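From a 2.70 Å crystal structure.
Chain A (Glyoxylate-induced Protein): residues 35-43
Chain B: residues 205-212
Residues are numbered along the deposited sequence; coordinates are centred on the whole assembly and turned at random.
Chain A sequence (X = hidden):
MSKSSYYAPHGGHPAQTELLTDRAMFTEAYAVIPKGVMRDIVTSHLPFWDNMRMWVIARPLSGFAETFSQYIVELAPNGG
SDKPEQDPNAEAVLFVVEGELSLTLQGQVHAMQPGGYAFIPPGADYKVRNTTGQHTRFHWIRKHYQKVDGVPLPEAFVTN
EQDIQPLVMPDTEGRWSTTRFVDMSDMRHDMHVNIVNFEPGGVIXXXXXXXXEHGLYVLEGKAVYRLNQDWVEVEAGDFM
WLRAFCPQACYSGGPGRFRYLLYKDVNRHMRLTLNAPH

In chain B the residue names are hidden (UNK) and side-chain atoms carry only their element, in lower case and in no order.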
ATOM      1  N   LYS A  35       5.927  25.302   3.534  1.00 11.66           N
ATOM      2  CA  LYS A  35       6.621  26.562   3.360  1.00 11.72           C
ATOM      3  C   LYS A  35       8.137  26.377   3.382  1.00 11.76           C
ATOM      4  O   LYS A  35       8.859  27.197   2.832  1.00 11.37           O
ATOM      5  CB  LYS A  35       6.190  27.550   4.446  1.00 11.23           C
ATOM      6  CG  LYS A  35       6.386  27.048   5.856  1.00  9.66           C
ATOM      7  CD  LYS A  35       5.618  27.923   6.806  1.00  9.30           C
ATOM      8  CE  LYS A  35       6.545  28.645   7.731  1.00  9.11           C
ATOM      9  NZ  LYS A  35       7.235  27.643   8.563  1.00 10.43           N
ATOM     10  N   GLY A  36       8.609  25.293   4.000  1.00 11.86           N
ATOM     11  CA  GLY A  36      10.039  25.034   4.096  1.00 11.46           C
ATOM     12  C   GLY A  36      10.767  24.783   2.786  1.00 12.73           C
ATOM     13  O   GLY A  36      11.980  24.587   2.755  1.00 12.24           O
ATOM     14  N   VAL A  37      10.028  24.793   1.694  1.00 13.56           N
ATOM     15  CA  VAL A  37      10.633  24.563   0.404  1.00 15.39           C
ATOM     16  C   VAL A  37      11.301  25.839  -0.098  1.00 15.97           C
ATOM     17  O   VAL A  37      12.376  25.803  -0.716  1.00 14.19           O
ATOM     18  CB  VAL A  37       9.568  24.121  -0.592  1.00 15.61           C
ATOM     19  CG1 VAL A  37      10.208  23.690  -1.888  1.00 16.61           C
ATOM     20  CG2 VAL A  37       8.762  23.000   0.016  1.00 17.98           C
HETATM   21  N   MSE A  38      10.645  26.962   0.175  1.00 17.24           N
HETATM   22  CA  MSE A  38      11.106  28.283  -0.231  1.00 19.61           C
HETATM   23  C   MSE A  38      12.471  28.625   0.352  1.00 18.54           C
HETATM   24  O   MSE A  38      12.561  29.410   1.289  1.00 18.13           O
HETATM   25  CB  MSE A  38      10.123  29.351   0.236  1.00 24.85           C
HETATM   26  CG  MSE A  38       8.680  28.937   0.220  1.00 30.58           C
HETATM   27 SE   MSE A  38       7.760  29.665  -1.281  1.00 43.29          SE
HETATM   28  CE  MSE A  38       7.898  28.105  -2.433  1.00 35.90           C
ATOM     29  N   ARG A  39      13.528  28.058  -0.207  1.00 19.22           N
ATOM     30  CA  ARG A  39      14.872  28.331   0.275  1.00 19.99           C
ATOM     31  C   ARG A  39      15.541  29.334  -0.638  1.00 19.62           C
ATOM     32  O   ARG A  39      15.013  29.686  -1.692  1.00 20.21           O
ATOM     33  CB  ARG A  39      15.703  27.057   0.280  1.00 22.10           C
ATOM     34  CG  ARG A  39      15.049  25.895   0.968  1.00 23.90           C
ATOM     35  CD  ARG A  39      15.148  25.993   2.460  1.00 23.57           C
ATOM     36  NE  ARG A  39      16.503  25.726   2.933  1.00 27.34           N
ATOM     37  CZ  ARG A  39      16.794  25.354   4.179  1.00 27.86           C
ATOM     38  NH1 ARG A  39      18.053  25.135   4.547  1.00 24.59           N
ATOM     39  NH2 ARG A  39      15.816  25.183   5.058  1.00 27.76           N
ATOM     40  N   ASP A  40      16.723  29.780  -0.247  1.00 19.48           N
ATOM     41  CA  ASP A  40      17.452  30.740  -1.056  1.00 18.98           C
ATOM     42  C   ASP A  40      17.980  30.156  -2.350  1.00 18.05           C
ATOM     43  O   ASP A  40      17.739  30.718  -3.410  1.00 17.60           O
ATOM     44  CB  ASP A  40      18.613  31.312  -0.259  1.00 22.27           C
ATOM     45  CG  ASP A  40      18.158  32.287   0.795  1.00 24.69           C
ATOM     46  OD1 ASP A  40      18.980  32.669   1.648  1.00 26.85           O
ATOM     47  OD2 ASP A  40      16.976  32.677   0.762  1.00 27.25           O
ATOM     48  N   ILE A  41      18.696  29.033  -2.262  1.00 17.13           N
ATOM     49  CA  ILE A  41      19.283  28.408  -3.451  1.00 16.80           C
ATOM     50  C   ILE A  41      18.307  27.782  -4.418  1.00 16.49           C
ATOM     51  O   ILE A  41      18.712  27.095  -5.360  1.00 17.19           O
ATOM     52  CB  ILE A  41      20.324  27.324  -3.096  1.00 15.86           C
ATOM     53  CG1 ILE A  41      19.809  26.454  -1.964  1.00 14.52           C
ATOM     54  CG2 ILE A  41      21.649  27.970  -2.751  1.00 18.26           C
ATOM     55  CD1 ILE A  41      18.583  25.688  -2.309  1.00 15.13           C
ATOM     56  N   VAL A  42      17.021  28.010  -4.204  1.00 14.15           N
ATOM     57  CA  VAL A  42      16.049  27.411  -5.091  1.00 11.36           C
ATOM     58  C   VAL A  42      15.199  28.476  -5.783  1.00  8.92           C
ATOM     59  O   VAL A  42      14.234  28.156  -6.481  1.00  7.50           O
ATOM     60  CB  VAL A  42      15.192  26.404  -4.302  1.00 10.34           C
ATOM     61  CG1 VAL A  42      14.315  27.129  -3.320  1.00 12.70           C
ATOM     62  CG2 VAL A  42      14.386  25.555  -5.244  1.00 13.10           C
ATOM     63  N   THR A  43      15.593  29.739  -5.605  1.00  7.38           N
ATOM     64  CA  THR A  43      14.892  30.867  -6.215  1.00  7.57           C
ATOM     65  C   THR A  43      15.122  30.934  -7.718  1.00  7.11           C
ATOM     66  O   THR A  43      16.049  30.326  -8.234  1.00  7.00           O
ATOM     67  CB  THR A  43      15.308  32.235  -5.589  1.00  8.41           C
ATOM     68  OG1 THR A  43      16.728  32.284  -5.411  1.00  8.77           O
ATOM     69  CG2 THR A  43      14.616  32.452  -4.257  1.00  6.86           C
TER
ATOM     70  N   UNK B 205      20.484  17.791   5.076  1.00 18.08           N
ATOM     71  CA  UNK B 205      19.028  17.795   5.193  1.00 15.75           C
ATOM     72  C   UNK B 205      18.287  18.463   4.049  1.00 14.52           C
ATOM     73  O   UNK B 205      17.154  18.102   3.756  1.00 13.74           O
ATOM     74  c   UNK B 205      18.798  18.485   6.531  1.00 15.97           C
ATOM     75  c   UNK B 205      21.096  18.495   6.215  1.00 17.15           C
ATOM     76  c   UNK B 205      19.983  19.384   6.651  1.00 17.84           C
ATOM     77  N   UNK B 206      18.908  19.444   3.410  1.00 14.74           N
ATOM     78  CA  UNK B 206      18.260  20.113   2.287  1.00 17.17           C
ATOM     79  C   UNK B 206      19.238  20.196   1.120  1.00 17.07           C
ATOM     80  O   UNK B 206      20.046  21.123   1.033  1.00 17.97           O
ATOM     81  c   UNK B 206      14.493  21.599   4.611  1.00 21.51           C
ATOM     82  c   UNK B 206      16.790  21.522   3.816  1.00 21.47           C
ATOM     83  c   UNK B 206      16.302  21.446   6.195  1.00 22.78           C
ATOM     84  c   UNK B 206      17.221  21.446   5.140  1.00 23.41           C
ATOM     85  c   UNK B 206      14.936  21.522   5.929  1.00 22.00           C
ATOM     86  c   UNK B 206      17.783  21.514   2.681  1.00 18.11           C
ATOM     87  c   UNK B 206      15.420  21.599   3.564  1.00 22.90           C
ATOM     88  N   UNK B 207      19.167  19.218   0.224  1.00 15.74           N
ATOM     89  CA  UNK B 207      20.073  19.184  -0.913  1.00 15.48           C
ATOM     90  C   UNK B 207      19.403  19.596  -2.211  1.00 14.80           C
ATOM     91  O   UNK B 207      20.005  19.506  -3.288  1.00 15.16           O
ATOM     92  c   UNK B 207      20.677  17.794  -1.052  1.00 15.29           C
ATOM     93  N   UNK B 208      18.155  20.038  -2.110  1.00 13.58           N
ATOM     94  CA  UNK B 208      17.410  20.466  -3.285  1.00 13.69           C
ATOM     95  C   UNK B 208      18.055  21.736  -3.821  1.00 12.23           C
ATOM     96  O   UNK B 208      18.325  22.663  -3.065  1.00 12.61           O
ATOM     97  c   UNK B 208      15.010  21.001  -4.093  1.00 20.84           C
ATOM     98  o   UNK B 208      13.084  19.701  -4.731  1.00 20.94           O
ATOM     99  o   UNK B 208      12.965  20.814  -2.830  1.00 26.53           O
ATOM    100  c   UNK B 208      13.584  20.467  -3.868  1.00 24.35           C
ATOM    101  c   UNK B 208      15.944  20.720  -2.910  1.00 16.37           C
ATOM    102  N   UNK B 209      18.332  21.768  -5.119  1.00 11.87           N
ATOM    103  CA  UNK B 209      18.942  22.948  -5.719  1.00 10.79           C
ATOM    104  C   UNK B 209      18.012  23.553  -6.745  1.00 10.61           C
ATOM    105  O   UNK B 209      18.269  24.636  -7.246  1.00 11.69           O
ATOM    106  c   UNK B 209      20.264  22.625  -6.423  1.00 10.57           C
ATOM    107  c   UNK B 209      21.341  22.301  -5.411  1.00 10.02           C
ATOM    108  o   UNK B 209      20.073  21.513  -7.306  1.00 11.89           O
ATOM    109  N   UNK B 210      16.936  22.847  -7.064  1.00 10.72           N
ATOM    110  CA  UNK B 210      15.967  23.336  -8.040  1.00 10.73           C
ATOM    111  C   UNK B 210      14.605  22.941  -7.529  1.00  9.90           C
ATOM    112  O   UNK B 210      14.465  21.886  -6.931  1.00  9.98           O
ATOM    113  c   UNK B 210      15.508  23.406 -10.523  1.00  8.91           C
ATOM    114  n   UNK B 210      15.591  24.768 -10.699  1.00  9.40           N
ATOM    115  c   UNK B 210      14.925  25.108 -11.787  1.00  9.30           C
ATOM    116  c   UNK B 210      14.758  22.935 -11.547  1.00  7.99           C
ATOM    117  c   UNK B 210      16.201  22.699  -9.406  1.00 11.12           C
ATOM    118  n   UNK B 210      14.412  24.013 -12.320  1.00  9.12           N
ATOM    119  N   UNK B 211      13.605  23.778  -7.766  1.00  9.62           N
ATOM    120  CA  UNK B 211      12.270  23.492  -7.272  1.00 11.19           C
ATOM    121  C   UNK B 211      11.459  22.684  -8.281  1.00  9.62           C
ATOM    122  O   UNK B 211      10.623  21.868  -7.909  1.00  8.63           O
ATOM    123  c   UNK B 211      11.539  24.815  -6.904  1.00 12.67           C
ATOM    124  c   UNK B 211      11.157  25.567  -8.165  1.00 17.10           C
ATOM    125  c   UNK B 211      10.327  24.527  -6.074  1.00 13.57           C
ATOM    126  N   UNK B 212      11.719  22.903  -9.560  1.00 10.63           N
ATOM    127  CA  UNK B 212      11.009  22.184 -10.603  1.00 12.35           C
ATOM    128  C   UNK B 212      11.752  20.904 -10.947  1.00 11.50           C
ATOM    129  O   UNK B 212      12.771  20.594 -10.338  1.00 11.56           O
ATOM    130  c   UNK B 212       8.301  24.184  -9.149  1.00 26.43           C
ATOM    131  c   UNK B 212      10.850  23.081 -11.828  1.00 15.95           C
ATOM    132 se   UNK B 212       8.203  24.034 -11.069  1.00 31.29          SE
ATOM    133  c   UNK B 212      10.069  24.364 -11.526  1.00 20.75           C
TER
HETATM  134  O   HOH W   1      14.190  26.189  -8.425  1.00  3.28           O

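At position 205 of chain B, three side-chain carbons close a ring onto the backbone nitrogen, which only proline does; B:Pro205 makes no contact with the chain A stretch. Position 206 carries one carbon followed by a ring of six carbons, its CA-to-CB bond is directed toward chain A, and the A:Arg39 guanidinium lies flat on that ring, the centres 4.0 Å apart and the planes inclined by 14°. No oxygen is attached to the ring, which separates phenylalanine from tyrosine. A:Arg39 CZ sits over the face of the B:Phe206 ring, 17° off the ring normal, a cation-pi arrangement in which the positive charge meets the pi electrons.

Position 207 has a single side-chain carbon, on a CA-to-CB bond that points away from chain A, and touches nothing there: B:Ala207. Position 208 has an unbranched run of three carbons, the third bearing two oxygens, one of which lies 4.1 Å from A:Val37 CG1; the backbone O of position 208 is 3.1 Å from A:Ile41 CD1. Two oxygens, with no nitrogen, on the third carbon identify a carboxylate and hence B:Glu208. Its end comes nearer to chain A than its CA-to-CB bond suggests, and the oxygen near A:Val37 is OE1.

At position 209 the first side-chain carbon carries one oxygen and one carbon, and the CA-to-CB bond points away from chain A. The closest approach is made by the backbone O of position 209, 3.1 Å from A:Ile41 O, and since both are acceptors no hydrogen bond joins them. The beta-branched pattern is that of threonine, B:Thr209. Position 210 shows one carbon and then a five-membered ring of three carbons and two nitrogens; its CA-to-CB bond also points away from chain A, but its backbone C is 3.5 Å from A:Val42 CG2. The ring is an imidazole, which makes this B:His210.

Position 211 has one carbon carrying two others. Its CA-to-CB bond points toward chain A, its CB lies 3.4 Å from A:Val42 CG2, and one of the two outer carbons is 4.3 Å from A:Val37 CG1. The compact fork is that of valine, B:Val211, and the outer carbon near A:Val37 is CG2. At position 212, two carbons, a selenium and a terminal carbon form an unbranched chain that makes no contact here, so the residue is selenomethionine, B:Met212.

No direct hydrogen bond crosses between the stretches, which together bury 422 Å². Packing of A:Val37 and A:Val42 against B:Val211 supplies an apolar contact, and the stack of A:Arg39 on B:Phe206 adds a second site. Water 1 provides the polar link: its O donates to A:Val42 O at 2.8 Å and accepts from B:Val211 N at 2.6 Å, joining the two backbones beside the valine contact.

Chain B 205-212: PFAETHVM
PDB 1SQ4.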